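Local coordinates for glycosyltransferase (Streptomyces halstedii, PDB 3WAD), which belongs to the GT-B glycosyltransferases, proteins built of two Rossmann-like domains joined by a linker, at residues D237-A242 with D303-H308; H13-V18 with N230-L235; C314-H319 with R378-P383. One frame throughout, in Å; residues are numbered along the deposited sequence.

Interaction 1: residues D237-A242 with D303-H308; sequences DWLREA and DFVPLH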
loop_
_atom_site.group_PDB
_atom_site.type_symbol
_atom_site.label_atom_id
_atom_site.label_comp_id
_atom_site.label_asym_id
_atom_site.label_seq_id
_atom_site.Cartn_x
_atom_site.Cartn_y
_atom_site.Cartn_z
ATOM N N ASP B 237 3.087 -11.778 19.513
ATOM C CA ASP B 237 4.273 -12.305 20.155
ATOM C C ASP B 237 4.394 -13.793 19.898
ATOM O O ASP B 237 5.455 -14.317 19.604
ATOM C CB ASP B 237 4.171 -12.084 21.660
ATOM C CG ASP B 237 4.767 -10.758 22.106
ATOM O OD1 ASP B 237 4.494 -10.302 23.243
ATOM O OD2 ASP B 237 5.532 -10.165 21.331
ATOM N N TRP B 238 3.284 -14.485 19.997
ATOM C CA TRP B 238 3.328 -15.924 19.973
ATOM C C TRP B 238 3.772 -16.469 18.596
ATOM O O TRP B 238 4.454 -17.502 18.534
ATOM C CB TRP B 238 1.983 -16.470 20.464
ATOM C CG TRP B 238 0.887 -16.144 19.575
ATOM C CD1 TRP B 238 -0.051 -15.146 19.725
ATOM C CD2 TRP B 238 0.590 -16.806 18.340
ATOM N NE1 TRP B 238 -0.920 -15.168 18.653
ATOM C CE2 TRP B 238 -0.544 -16.173 17.792
ATOM C CE3 TRP B 238 1.175 -17.889 17.650
ATOM C CZ2 TRP B 238 -1.111 -16.582 16.592
ATOM C CZ3 TRP B 238 0.619 -18.293 16.462
ATOM C CH2 TRP B 238 -0.524 -17.635 15.942
ATOM N N LEU B 239 3.428 -15.759 17.505
ATOM C CA LEU B 239 3.987 -16.043 16.162
ATOM C C LEU B 239 5.487 -15.783 16.046
ATOM O O LEU B 239 6.141 -16.246 15.111
ATOM C CB LEU B 239 3.276 -15.253 15.064
ATOM C CG LEU B 239 2.234 -15.993 14.231
ATOM C CD1 LEU B 239 1.638 -15.111 13.195
ATOM C CD2 LEU B 239 2.860 -17.200 13.595
ATOM N N ARG B 240 6.048 -15.032 16.972
ATOM C CA ARG B 240 7.421 -14.590 16.787
ATOM C C ARG B 240 8.388 -15.663 17.250
ATOM O O ARG B 240 9.556 -15.677 16.842
ATOM C CB ARG B 240 7.665 -13.228 17.460
ATOM C CG ARG B 240 7.347 -12.054 16.516
ATOM C CD ARG B 240 6.475 -10.939 17.165
ATOM N NE ARG B 240 7.165 -9.820 17.841
ATOM C CZ ARG B 240 8.471 -9.724 18.130
ATOM N NH1 ARG B 240 9.339 -10.694 17.841
ATOM N NH2 ARG B 240 8.923 -8.619 18.718
ATOM N N GLU B 241 7.873 -16.591 18.053
ATOM C CA GLU B 241 8.667 -17.641 18.677
ATOM C C GLU B 241 8.880 -18.844 17.755
ATOM O O GLU B 241 7.928 -19.367 17.166
ATOM C CB GLU B 241 7.987 -18.111 19.973
ATOM C CG GLU B 241 7.424 -16.974 20.868
ATOM C CD GLU B 241 6.678 -17.484 22.121
ATOM O OE1 GLU B 241 6.616 -18.718 22.333
ATOM O OE2 GLU B 241 6.159 -16.652 22.909
ATOM N N ALA B 242 10.132 -19.292 17.641
ATOM C CA ALA B 242 10.463 -20.600 17.044
ATOM C C ALA B 242 9.287 -21.597 17.112
ATOM O O ALA B 242 8.764 -21.908 18.192
ATOM C CB ALA B 242 11.705 -21.188 17.727
ATOM N N ASP B 303 -8.914 -14.232 17.331
ATOM C CA ASP B 303 -10.043 -13.734 16.522
ATOM C C ASP B 303 -9.606 -13.500 15.065
ATOM O O ASP B 303 -10.429 -13.536 14.178
ATOM C CB ASP B 303 -10.639 -12.457 17.089
ATOM C CG ASP B 303 -9.641 -11.318 17.090
ATOM O OD1 ASP B 303 -8.484 -11.534 17.543
ATOM O OD2 ASP B 303 -9.998 -10.190 16.663
ATOM N N PHE B 304 -8.314 -13.267 14.844
ATOM C CA PHE B 304 -7.771 -13.066 13.483
ATOM C C PHE B 304 -6.305 -13.391 13.481
ATOM O O PHE B 304 -5.632 -13.129 14.471
ATOM C CB PHE B 304 -7.988 -11.636 12.926
ATOM C CG PHE B 304 -7.197 -11.352 11.621
ATOM C CD1 PHE B 304 -7.704 -11.746 10.360
ATOM C CD2 PHE B 304 -5.929 -10.696 11.666
ATOM C CE1 PHE B 304 -6.956 -11.468 9.163
ATOM C CE2 PHE B 304 -5.167 -10.424 10.475
ATOM C CZ PHE B 304 -5.691 -10.814 9.227
ATOM N N VAL B 305 -5.810 -13.990 12.387
ATOM C CA VAL B 305 -4.355 -14.141 12.215
ATOM C C VAL B 305 -3.900 -13.820 10.786
ATOM O O VAL B 305 -4.548 -14.251 9.839
ATOM C CB VAL B 305 -3.888 -15.545 12.608
ATOM C CG1 VAL B 305 -4.424 -16.590 11.586
ATOM C CG2 VAL B 305 -2.347 -15.561 12.767
ATOM N N PRO B 306 -2.798 -13.057 10.633
ATOM C CA PRO B 306 -2.169 -12.837 9.293
ATOM C C PRO B 306 -1.567 -14.125 8.682
ATOM O O PRO B 306 -0.508 -14.605 9.100
ATOM C CB PRO B 306 -1.114 -11.777 9.575
ATOM C CG PRO B 306 -0.720 -11.999 11.078
ATOM C CD PRO B 306 -2.052 -12.391 11.726
ATOM N N LEU B 307 -2.257 -14.669 7.676
ATOM C CA LEU B 307 -1.946 -15.955 7.076
ATOM C C LEU B 307 -0.528 -16.007 6.546
ATOM O O LEU B 307 0.131 -17.030 6.608
ATOM C CB LEU B 307 -2.883 -16.221 5.894
ATOM C CG LEU B 307 -4.078 -17.153 6.073
ATOM C CD1 LEU B 307 -4.356 -17.579 7.523
ATOM C CD2 LEU B 307 -5.295 -16.584 5.382
ATOM N N HIS B 308 -0.070 -14.896 5.961
ATOM C CA HIS B 308 1.263 -14.886 5.391
ATOM C C HIS B 308 2.249 -14.965 6.516
ATOM O O HIS B 308 3.317 -15.416 6.266
ATOM C CB HIS B 308 1.511 -13.628 4.576
ATOM C CG HIS B 308 1.192 -12.369 5.323
ATOM N ND1 HIS B 308 2.162 -11.549 5.863
ATOM C CD2 HIS B 308 0.001 -11.800 5.627
ATOM C CE1 HIS B 308 1.579 -10.525 6.476
ATOM N NE2 HIS B 308 0.266 -10.655 6.342
#
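V305 pushes its CG2 methyl into a notch formed by two consecutive side chains, W238 and L239. The contact lies in the C-terminal half of the GT-B fold, where the short, loosely formed helical turn 237-240, reached before the first strand of that half, rests against the turn leading from strand 299-302 into helix 307-310. One wall of the notch is the six-membered part of the indole, with W238 CZ2 4.1 Å from V305 CG2; the other is the end of the leucine, with L239 CD1 4.0 Å from the same methyl. Both side chains cross V305 at about a right angle, and both closest approaches are to the same methyl, CG2. Its placement follows from the valine torsion: CG2 stands anti to the backbone N, while CG1 takes the place between N and the carbonyl carbon (chi1 69°). The two walls also touch each other, L239 CG sitting 3.5 Å above the W238 ring plane, offset toward the rim, which probably helps to fix the shape of the notch. L239 CD1 also comes loosely against the proline ring, 4.4 Å from P306 CG. Nearby, A309 and L310 also touch L239, and R300 makes a cation-pi contact with the indole. R240, which takes no part in the notch, hydrogen-bonds through NH2 to the carbonyl O of P52 of the second subunit. Within the turn itself, the hydrogen bond from R240 N to D237 O measures 2.8 Å.

Interaction 2: residues H13-V18 with N230-L235; sequences HLYNMV and NGPAVL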
loop_
_atom_site.group_PDB
_atom_site.type_symbol
_atom_site.label_atom_id
_atom_site.label_comp_id
_atom_site.label_asym_id
_atom_site.label_seq_id
_atom_site.Cartn_x
_atom_site.Cartn_y
_atom_site.Cartn_z
ATOM N N HIS B 13 -13.494 -7.768 -1.903
ATOM C CA HIS B 13 -13.303 -7.458 -3.317
ATOM C C HIS B 13 -12.325 -6.305 -3.417
ATOM O O HIS B 13 -11.532 -6.286 -4.353
ATOM C CB HIS B 13 -14.603 -7.110 -3.987
ATOM C CG HIS B 13 -15.473 -8.295 -4.266
ATOM N ND1 HIS B 13 -15.671 -8.769 -5.547
ATOM C CD2 HIS B 13 -16.244 -9.078 -3.435
ATOM C CE1 HIS B 13 -16.505 -9.803 -5.501
ATOM N NE2 HIS B 13 -16.902 -9.977 -4.239
ATOM N N LEU B 14 -12.329 -5.371 -2.450
ATOM C CA LEU B 14 -11.223 -4.380 -2.367
ATOM C C LEU B 14 -9.862 -5.000 -2.262
ATOM O O LEU B 14 -9.017 -4.690 -3.113
ATOM C CB LEU B 14 -11.431 -3.328 -1.286
ATOM C CG LEU B 14 -10.181 -2.464 -1.043
ATOM C CD1 LEU B 14 -9.694 -1.673 -2.293
ATOM C CD2 LEU B 14 -10.321 -1.569 0.211
ATOM N N TYR B 15 -9.607 -5.846 -1.235
ATOM C CA TYR B 15 -8.296 -6.483 -1.043
ATOM C C TYR B 15 -7.804 -7.290 -2.241
ATOM O O TYR B 15 -6.574 -7.466 -2.442
ATOM C CB TYR B 15 -8.368 -7.478 0.127
ATOM C CG TYR B 15 -8.484 -6.811 1.462
ATOM C CD1 TYR B 15 -8.619 -5.405 1.575
ATOM C CD2 TYR B 15 -8.418 -7.595 2.619
ATOM C CE1 TYR B 15 -8.696 -4.802 2.821
ATOM C CE2 TYR B 15 -8.524 -7.026 3.846
ATOM C CZ TYR B 15 -8.649 -5.641 3.951
ATOM O OH TYR B 15 -8.738 -5.139 5.224
ATOM N N ASN B 16 -8.745 -7.837 -2.986
ATOM C CA ASN B 16 -8.411 -8.594 -4.198
ATOM C C ASN B 16 -7.513 -7.728 -5.186
ATOM O O ASN B 16 -6.610 -8.252 -5.872
ATOM C CB ASN B 16 -9.737 -9.027 -4.863
ATOM C CG ASN B 16 -9.524 -9.779 -6.182
ATOM O OD1 ASN B 16 -9.906 -9.315 -7.274
ATOM N ND2 ASN B 16 -8.932 -10.932 -6.084
ATOM N N MET B 17 -7.784 -6.416 -5.248
ATOM C CA MET B 17 -7.062 -5.512 -6.168
ATOM C C MET B 17 -6.068 -4.566 -5.532
ATOM O O MET B 17 -5.460 -3.747 -6.211
ATOM C CB MET B 17 -8.028 -4.763 -7.047
ATOM C CG MET B 17 -9.150 -4.055 -6.378
ATOM S SD MET B 17 -10.380 -3.429 -7.650
ATOM C CE MET B 17 -9.868 -1.994 -7.049
ATOM N N VAL B 18 -5.800 -4.748 -4.244
ATOM C CA VAL B 18 -4.884 -3.866 -3.561
ATOM C C VAL B 18 -3.418 -3.987 -4.022
ATOM O O VAL B 18 -2.799 -2.986 -4.248
ATOM C CB VAL B 18 -5.021 -3.962 -2.002
ATOM C CG1 VAL B 18 -3.716 -3.546 -1.232
ATOM C CG2 VAL B 18 -6.228 -3.120 -1.534
ATOM N N ASN B 230 -3.882 -9.695 2.750
ATOM C CA ASN B 230 -4.588 -10.083 3.964
ATOM C C ASN B 230 -5.135 -8.957 4.868
ATOM O O ASN B 230 -5.862 -9.230 5.855
ATOM C CB ASN B 230 -3.755 -11.134 4.718
ATOM C CG ASN B 230 -3.432 -12.334 3.823
ATOM O OD1 ASN B 230 -4.274 -12.771 2.979
ATOM N ND2 ASN B 230 -2.212 -12.814 3.929
ATOM N N GLY B 231 -4.836 -7.695 4.520
ATOM C CA GLY B 231 -5.396 -6.540 5.264
ATOM C C GLY B 231 -4.370 -6.121 6.292
ATOM O O GLY B 231 -3.343 -6.737 6.401
ATOM N N PRO B 232 -4.589 -5.005 7.013
ATOM C CA PRO B 232 -3.596 -4.635 8.078
ATOM C C PRO B 232 -3.143 -5.777 9.048
ATOM O O PRO B 232 -3.854 -6.710 9.327
ATOM C CB PRO B 232 -4.317 -3.524 8.844
ATOM C CG PRO B 232 -5.908 -3.815 8.543
ATOM C CD PRO B 232 -5.818 -4.181 7.059
ATOM N N ALA B 233 -1.925 -5.746 9.518
ATOM C CA ALA B 233 -1.416 -6.893 10.229
ATOM C C ALA B 233 -0.388 -6.469 11.227
ATOM O O ALA B 233 0.442 -5.624 10.932
ATOM C CB ALA B 233 -0.810 -7.955 9.230
ATOM N N VAL B 234 -0.486 -7.033 12.422
ATOM C CA VAL B 234 0.476 -6.830 13.521
ATOM C C VAL B 234 0.963 -8.222 13.940
ATOM O O VAL B 234 0.152 -9.131 14.155
ATOM C CB VAL B 234 -0.177 -6.129 14.699
ATOM C CG1 VAL B 234 0.830 -5.940 15.847
ATOM C CG2 VAL B 234 -0.765 -4.776 14.230
ATOM N N LEU B 235 2.261 -8.453 13.956
ATOM C CA LEU B 235 2.741 -9.779 14.283
ATOM C C LEU B 235 2.540 -10.003 15.776
ATOM O O LEU B 235 3.066 -9.220 16.544
ATOM C CB LEU B 235 4.205 -9.876 13.973
ATOM C CG LEU B 235 4.673 -11.104 13.224
ATOM C CD1 LEU B 235 4.211 -10.882 11.764
ATOM C CD2 LEU B 235 6.221 -11.206 13.345
#
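Y15 lays one side of its phenol obliquely against the backbone of G231, neither squarely by face nor squarely by edge. The closest approach runs from Y15 CE2 to G231 CA, 3.5 Å, and the hydroxyl end of the ring keeps to the same spot, with Y15 OH 3.6 Å from G231 CA. Since the glycine offers only backbone here, the ring can come this near the chain: the two CA atoms of Y15 and G231 are 6.9 Å apart. G231 has phi 96° and psi 174°, backbone angles at which a side chain would press on the carbonyl O of N230, and where a CB would also run into Y15 OH. The tyrosine reaches it by standing anti to its own carbonyl carbon, beside the backbone N (chi1 -71°), which sends the ring outward from helix 11-16.

Further along the chain the P232 side chain crosses that of Y15 at about a right angle, presenting CD to Y15 OH at 3.6 Å. Before the glycine, N230 contributes its carbonyl, the O lying 4.0 Å from Y15 CE2, while its CB leaves the backbone away from helix 11-16, and its OD1 accepts a hydrogen bond from N328 ND2 in helix 323-332. F229, just before this segment, gives Y15 an aromatic partner, the two rings meeting edge-to-face. Just downstream, A233 and V234 form a parallel beta ladder with a strand of the second subunit.

Helix 11-16 directly follows the first strand, 2-6, of the N-terminal parallel sheet, and 230-235 belongs to the chain passing from that sheet to the C-terminal one. The arrangement is thus that of a Rossmann-like first beta-alpha connection meeting the interdomain linker of a GT-B fold.

Interaction 3: residues C314-H319 with R378-P383; sequences CAAIVH and RLIAEP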
loop_
_atom_site.group_PDB
_atom_site.type_symbol
_atom_site.label_atom_id
_atom_site.label_comp_id
_atom_site.label_asym_id
_atom_site.label_seq_id
_atom_site.Cartn_x
_atom_site.Cartn_y
_atom_site.Cartn_z
ATOM N N CYS B 314 3.033 -23.943 8.657
ATOM C CA CYS B 314 1.856 -24.843 8.860
ATOM C C CYS B 314 1.935 -26.048 7.978
ATOM O O CYS B 314 2.251 -25.895 6.825
ATOM C CB CYS B 314 0.521 -24.170 8.537
ATOM S SG CYS B 314 0.064 -23.030 9.802
ATOM N N ALA B 315 1.575 -27.216 8.490
ATOM C CA ALA B 315 1.493 -28.418 7.636
ATOM C C ALA B 315 0.143 -28.480 6.920
ATOM O O ALA B 315 -0.006 -29.228 5.967
ATOM C CB ALA B 315 1.724 -29.744 8.474
ATOM N N ALA B 316 -0.863 -27.735 7.383
ATOM C CA ALA B 316 -2.174 -27.810 6.719
ATOM C C ALA B 316 -3.019 -26.592 7.029
ATOM O O ALA B 316 -2.812 -25.943 8.060
ATOM C CB ALA B 316 -2.899 -29.102 7.109
ATOM N N ILE B 317 -3.973 -26.282 6.161
ATOM C CA ILE B 317 -4.975 -25.272 6.518
ATOM C C ILE B 317 -6.318 -25.857 6.155
ATOM O O ILE B 317 -6.498 -26.428 5.082
ATOM C CB ILE B 317 -4.757 -23.906 5.758
ATOM C CG1 ILE B 317 -5.824 -22.861 6.163
ATOM C CG2 ILE B 317 -4.656 -24.161 4.270
ATOM C CD1 ILE B 317 -5.367 -21.428 5.926
ATOM N N VAL B 318 -7.251 -25.682 7.061
ATOM C CA VAL B 318 -8.632 -26.174 6.930
ATOM C C VAL B 318 -9.472 -24.962 6.733
ATOM O O VAL B 318 -9.489 -24.104 7.635
ATOM C CB VAL B 318 -9.072 -26.884 8.277
ATOM C CG1 VAL B 318 -10.459 -27.499 8.150
ATOM C CG2 VAL B 318 -8.059 -27.965 8.655
ATOM N N HIS B 319 -10.201 -24.871 5.614
ATOM C CA HIS B 319 -10.921 -23.626 5.367
ATOM C C HIS B 319 -12.089 -23.823 4.370
ATOM O O HIS B 319 -12.319 -24.948 3.875
ATOM C CB HIS B 319 -9.898 -22.536 4.922
ATOM C CG HIS B 319 -9.389 -22.719 3.530
ATOM N ND1 HIS B 319 -8.460 -23.677 3.189
ATOM C CD2 HIS B 319 -9.752 -22.121 2.377
ATOM C CE1 HIS B 319 -8.225 -23.613 1.890
ATOM N NE2 HIS B 319 -8.997 -22.680 1.373
ATOM N N ARG B 378 -4.449 -37.391 7.623
ATOM C CA ARG B 378 -3.768 -37.748 6.365
ATOM C C ARG B 378 -2.863 -36.671 5.779
ATOM O O ARG B 378 -1.720 -36.936 5.365
ATOM C CB ARG B 378 -4.756 -38.192 5.322
ATOM C CG ARG B 378 -5.503 -39.456 5.738
ATOM C CD ARG B 378 -6.277 -39.957 4.582
ATOM N NE ARG B 378 -5.370 -40.146 3.447
ATOM C CZ ARG B 378 -5.733 -40.120 2.172
ATOM N NH1 ARG B 378 -6.979 -39.871 1.794
ATOM N NH2 ARG B 378 -4.819 -40.338 1.262
ATOM N N LEU B 379 -3.363 -35.443 5.770
ATOM C CA LEU B 379 -2.580 -34.276 5.288
ATOM C C LEU B 379 -1.264 -34.114 6.020
ATOM O O LEU B 379 -0.224 -33.824 5.390
ATOM C CB LEU B 379 -3.408 -33.008 5.441
ATOM C CG LEU B 379 -4.648 -32.923 4.558
ATOM C CD1 LEU B 379 -5.213 -31.521 4.647
ATOM C CD2 LEU B 379 -4.264 -33.274 3.146
ATOM N N ILE B 380 -1.333 -34.333 7.331
ATOM C CA ILE B 380 -0.211 -34.326 8.276
ATOM C C ILE B 380 0.722 -35.514 7.994
ATOM O O ILE B 380 1.952 -35.348 8.003
ATOM C CB ILE B 380 -0.728 -34.384 9.798
ATOM C CG1 ILE B 380 -0.945 -33.016 10.421
ATOM C CG2 ILE B 380 0.297 -34.990 10.719
ATOM C CD1 ILE B 380 -1.146 -31.911 9.424
ATOM N N ALA B 381 0.148 -36.694 7.718
ATOM C CA ALA B 381 0.927 -37.963 7.700
ATOM C C ALA B 381 1.480 -38.346 6.340
ATOM O O ALA B 381 2.599 -38.827 6.251
ATOM C CB ALA B 381 0.112 -39.118 8.250
ATOM N N GLU B 382 0.702 -38.175 5.283
ATOM C CA GLU B 382 1.175 -38.626 3.984
ATOM C C GLU B 382 1.808 -37.509 3.173
ATOM O O GLU B 382 1.109 -36.611 2.723
ATOM C CB GLU B 382 0.017 -39.187 3.210
ATOM C CG GLU B 382 -0.634 -40.341 3.920
ATOM C CD GLU B 382 -2.010 -40.576 3.408
ATOM O OE1 GLU B 382 -2.877 -40.886 4.217
ATOM O OE2 GLU B 382 -2.257 -40.408 2.200
ATOM N N PRO B 383 3.131 -37.597 2.938
ATOM C CA PRO B 383 3.846 -36.481 2.311
ATOM C C PRO B 383 3.512 -36.261 0.842
ATOM O O PRO B 383 4.029 -35.343 0.260
ATOM C CB PRO B 383 5.339 -36.842 2.497
ATOM C CG PRO B 383 5.374 -38.330 2.859
ATOM C CD PRO B 383 3.968 -38.796 3.163
#
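I380 sets its CD1 methyl over the CB atoms of two successive alanines, 3.7 Å from A315 CB and 4.0 Å from A316 CB. This is helix-on-sheet packing in the C-terminal Rossmann-like domain: the last turn of helix 369-381 lies against strand 314-319 of the parallel six-stranded sheet. L379 supplies the second prong, its CD1 4.2 Å from A316 CB, so the small A316 methyl is met by both branched residues. L379 starts out toward the strand at its CB, and CD1 makes the contact. The isoleucine instead sets out obliquely and only its end swings in, through a chi1 of -91° and a nearly eclipsed chi2 of 22°, both away from the usual staggered values.

The pair also reaches beyond the strand to its two neighbours in the sheet, L379 touching L337 in strand 336-338 and I380 touching V248 in strand 247-251. I317 points away from this helix and packs on T325 and A329 of helix 323-332, which places the sheet between two helical layers. With alanines at the touching positions of the strand, the helix comes close: A315 and I380 have CA atoms 6.2 Å apart.

The end of the helix carries its own clasp on the outer side. R378 grips E382 side-on with two nitrogens, a salt bridge in which NE meets OE1 at 2.7 Å and the oxygen lies close to the guanidinium plane. The second bond runs from R378 NH2 to the syn lone pair of E382 OE2, also at 2.7 Å, with an N-H...O angle of 165°.

Overall arrangement
Interactions 1 and 2 have centres 16 Å apart and meet in the linker region, where strand 233-234 runs on into helix 237-240 and P306 CB lies 3.9 Å from A233 CB. Interaction 3 is about 18 Å from interaction 1 and 25 Å from interaction 2, centre to centre; it touches interaction 1 through L307 CD1 and I317 CD1, 4.3 Å apart, and helix 307-310 is followed by strand 314-319. Along the chain 2 closes before 1 opens, and 1 before 3. Together they lead from the N-terminal domain, through the linker, into the C-terminal sheet and its covering helix. Interactions 1 and 2 also border the second subunit, linking domain junction and dimer interface.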